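Local coordinates for gram-negative insecticidal protein (Chromobacterium piscinae, PDB 6FBM) that is an insecticidal toxin of the MACPF and beta-tripod families, and probably acts on target cells by forming pores in their membranes, at residues A[191-196]-A[225-230]. Residues are numbered along the deposited sequence; the frame is centred on the assembly and turned at random.
Sequences KMDSSQ and VNSFRS
In the MACPF domain the central sheet sends off a mostly helical insertion between strands 179-187 and 232-239, and where that insertion begins and ends M192 meets S227 and F228. Such helical clusters unfurl into membrane-crossing hairpins in pore-forming relatives, and this one may do likewise. The loop 191-196 runs past the last turns of helix 220-230; the CA atoms of M192 and S227, 5.7 Å apart, are the nearest pair. A long, flexible thioether suits this place. M192 lays CG against S227 OG at 3.6 Å, and its SD passes over the helix backbone, 3.8 Å from F228 CA. A bend at chi3 (76°) then brings M192 CE within 4.1 Å of F228 CB, so that the methionine runs alongside F228 in the same direction, its methyl by the rim of the ring. F228, with CG anti to the backbone N (chi1 169°), carries its side chain away from the loop, against Y183 and A185 of strand 179-187 and L198 of helix 198-209, which M192 also touches. S227 is small enough for the loop to pass close by; a water lies 3.1 Å from S227 OG and bonds weakly to K191 O. Nonpolar packing by one methionine, with this weak water bridge beside it, therefore joins loop to helix without a direct polar bond between the segments, which would be compatible with rearrangement if the insertion does unfurl.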
ATOM      1  N   LYS A 191      48.348  13.068 -15.655  1.00 27.45           N
ATOM      2  CA  LYS A 191      47.840  12.384 -16.853  1.00 30.02           C
ATOM      3  C   LYS A 191      46.704  13.119 -17.567  1.00 32.33           C
ATOM      4  O   LYS A 191      46.053  12.531 -18.425  1.00 34.42           O
ATOM      5  CB  LYS A 191      47.378  10.969 -16.488  1.00 30.65           C
ATOM      6  CG  LYS A 191      48.436  10.141 -15.781  1.00 30.10           C
ATOM      7  CD  LYS A 191      48.106   8.662 -15.769  1.00 31.23           C
ATOM      8  CE  LYS A 191      48.344   7.963 -17.090  1.00 31.10           C
ATOM      9  NZ  LYS A 191      47.461   6.769 -17.151  1.00 31.27           N
ATOM     10  N   MET A 192      46.510  14.407 -17.292  1.00 37.61           N
ATOM     11  CA  MET A 192      45.197  15.039 -17.478  1.00 42.41           C
ATOM     12  C   MET A 192      45.106  16.383 -18.239  1.00 54.66           C
ATOM     13  O   MET A 192      44.234  17.208 -17.910  1.00 67.52           O
ATOM     14  CB  MET A 192      44.563  15.188 -16.081  1.00 38.67           C
ATOM     15  CG  MET A 192      43.284  14.457 -15.832  1.00 35.98           C
ATOM     16  SD  MET A 192      42.549  15.042 -14.294  1.00 29.39           S
ATOM     17  CE  MET A 192      41.888  16.624 -14.800  1.00 33.41           C
ATOM     18  N   ASP A 193      45.964  16.623 -19.241  1.00 59.12           N
ATOM     19  CA  ASP A 193      45.796  17.798 -20.146  1.00 63.30           C
ATOM     20  C   ASP A 193      45.550  19.085 -19.343  1.00 62.97           C
ATOM     21  O   ASP A 193      44.699  19.920 -19.677  1.00 53.26           O
ATOM     22  CB  ASP A 193      44.639  17.567 -21.137  1.00 71.66           C
ATOM     23  CG  ASP A 193      44.805  16.270 -21.972  1.00 82.03           C
ATOM     24  OD1 ASP A 193      45.959  15.936 -22.326  1.00 82.37           O
ATOM     25  OD2 ASP A 193      43.787  15.575 -22.267  1.00 89.09           O
ATOM     26  N   SER A 194      46.333  19.234 -18.275  1.00 67.88           N
ATOM     27  CA  SER A 194      45.977  20.086 -17.149  1.00 73.50           C
ATOM     28  C   SER A 194      46.219  21.588 -17.460  1.00 75.16           C
ATOM     29  O   SER A 194      47.206  22.204 -17.024  1.00 74.63           O
ATOM     30  CB  SER A 194      46.740  19.630 -15.897  1.00 73.17           C
ATOM     31  OG  SER A 194      46.097  20.026 -14.700  1.00 66.16           O
ATOM     32  N   SER A 195      45.265  22.149 -18.217  1.00 72.50           N
ATOM     33  CA  SER A 195      45.189  23.579 -18.552  1.00 69.11           C
ATOM     34  C   SER A 195      44.135  24.308 -17.689  1.00 64.70           C
ATOM     35  O   SER A 195      44.455  25.269 -16.992  1.00 64.02           O
ATOM     36  CB  SER A 195      44.841  23.736 -20.038  1.00 69.58           C
ATOM     37  OG  SER A 195      43.676  22.983 -20.371  1.00 67.61           O
ATOM     38  N   GLN A 196      42.881  23.832 -17.771  1.00 56.98           N
ATOM     39  CA  GLN A 196      41.753  24.248 -16.906  1.00 47.77           C
ATOM     40  C   GLN A 196      41.931  23.677 -15.489  1.00 40.45           C
ATOM     41  O   GLN A 196      42.457  22.584 -15.332  1.00 35.81           O
ATOM     42  CB  GLN A 196      40.446  23.738 -17.530  1.00 49.32           C
ATOM     43  CG  GLN A 196      39.123  24.080 -16.846  1.00 51.64           C
ATOM     44  CD  GLN A 196      37.932  23.382 -17.539  1.00 56.37           C
ATOM     45  OE1 GLN A 196      37.128  22.707 -16.892  1.00 60.58           O
ATOM     46  NE2 GLN A 196      37.832  23.531 -18.865  1.00 57.40           N
ATOM     47  N   VAL A 225      36.445  16.779 -19.082  1.00 22.81           N
ATOM     48  CA  VAL A 225      35.700  15.932 -18.139  1.00 21.41           C
ATOM     49  C   VAL A 225      36.018  14.446 -18.369  1.00 20.53           C
ATOM     50  O   VAL A 225      36.183  13.702 -17.398  1.00 19.39           O
ATOM     51  CB  VAL A 225      34.161  16.230 -18.175  1.00 19.89           C
ATOM     52  CG1 VAL A 225      33.328  15.099 -17.585  1.00 19.67           C
ATOM     53  CG2 VAL A 225      33.871  17.539 -17.452  1.00 18.98           C
ATOM     54  N   ASN A 226      36.093  14.027 -19.633  1.00 19.99           N
ATOM     55  CA  ASN A 226      36.472  12.642 -19.968  1.00 20.75           C
ATOM     56  C   ASN A 226      37.846  12.289 -19.411  1.00 19.80           C
ATOM     57  O   ASN A 226      38.060  11.209 -18.875  1.00 20.19           O
ATOM     58  CB  ASN A 226      36.473  12.397 -21.487  1.00 21.07           C
ATOM     59  CG  ASN A 226      35.073  12.200 -22.063  1.00 22.19           C
ATOM     60  OD1 ASN A 226      34.115  11.907 -21.339  1.00 23.43           O
ATOM     61  ND2 ASN A 226      34.958  12.316 -23.375  1.00 23.31           N
ATOM     62  N   SER A 227      38.760  13.235 -19.546  1.00 20.09           N
ATOM     63  CA  SER A 227      40.111  13.108 -19.021  1.00 20.64           C
ATOM     64  C   SER A 227      40.118  12.950 -17.488  1.00 20.80           C
ATOM     65  O   SER A 227      40.817  12.102 -16.931  1.00 22.03           O
ATOM     66  CB  SER A 227      40.915  14.336 -19.425  1.00 20.62           C
ATOM     67  OG  SER A 227      42.283  14.097 -19.248  1.00 22.22           O
ATOM     68  N   PHE A 228      39.321  13.780 -16.824  1.00 20.27           N
ATOM     69  CA  PHE A 228      39.130  13.723 -15.364  1.00 19.07           C
ATOM     70  C   PHE A 228      38.625  12.354 -14.920  1.00 18.63           C
ATOM     71  O   PHE A 228      39.210  11.701 -14.058  1.00 17.81           O
ATOM     72  CB  PHE A 228      38.188  14.863 -14.916  1.00 18.34           C
ATOM     73  CG  PHE A 228      37.703  14.764 -13.505  1.00 18.06           C
ATOM     74  CD1 PHE A 228      38.492  15.170 -12.444  1.00 18.85           C
ATOM     75  CD2 PHE A 228      36.428  14.285 -13.233  1.00 18.74           C
ATOM     76  CE1 PHE A 228      38.012  15.082 -11.129  1.00 19.95           C
ATOM     77  CE2 PHE A 228      35.944  14.203 -11.941  1.00 18.75           C
ATOM     78  CZ  PHE A 228      36.740  14.593 -10.886  1.00 19.27           C
ATOM     79  N   ARG A 229      37.549  11.916 -15.548  1.00 18.53           N
ATOM     80  CA  ARG A 229      36.919  10.668 -15.180  1.00 19.35           C
ATOM     81  C   ARG A 229      37.798   9.441 -15.393  1.00 20.11           C
ATOM     82  O   ARG A 229      37.906   8.604 -14.500  1.00 21.37           O
ATOM     83  CB  ARG A 229      35.586  10.501 -15.922  1.00 19.02           C
ATOM     84  CG  ARG A 229      34.518  11.478 -15.465  1.00 17.87           C
ATOM     85  CD  ARG A 229      33.169  11.206 -16.113  1.00 17.24           C
ATOM     86  NE  ARG A 229      32.224  12.251 -15.754  1.00 17.61           N
ATOM     87  CZ  ARG A 229      30.984  12.353 -16.230  1.00 18.07           C
ATOM     88  NH1 ARG A 229      30.509  11.451 -17.091  1.00 18.24           N
ATOM     89  NH2 ARG A 229      30.219  13.382 -15.858  1.00 17.07           N
ATOM     90  N   SER A 230      38.410   9.329 -16.564  1.00 22.31           N
ATOM     91  CA  SER A 230      39.227   8.152 -16.879  1.00 23.57           C
ATOM     92  C   SER A 230      40.613   8.152 -16.199  1.00 23.32           C
ATOM     93  O   SER A 230      41.239   7.093 -16.106  1.00 24.96           O
ATOM     94  CB  SER A 230      39.307   7.884 -18.399  1.00 22.93           C
ATOM     95  OG  SER A 230      39.683   9.026 -19.087  1.00 22.81           O
TER
HETATM   96  O   HOH W   1      43.616  11.662 -20.623  1.00 14.35           O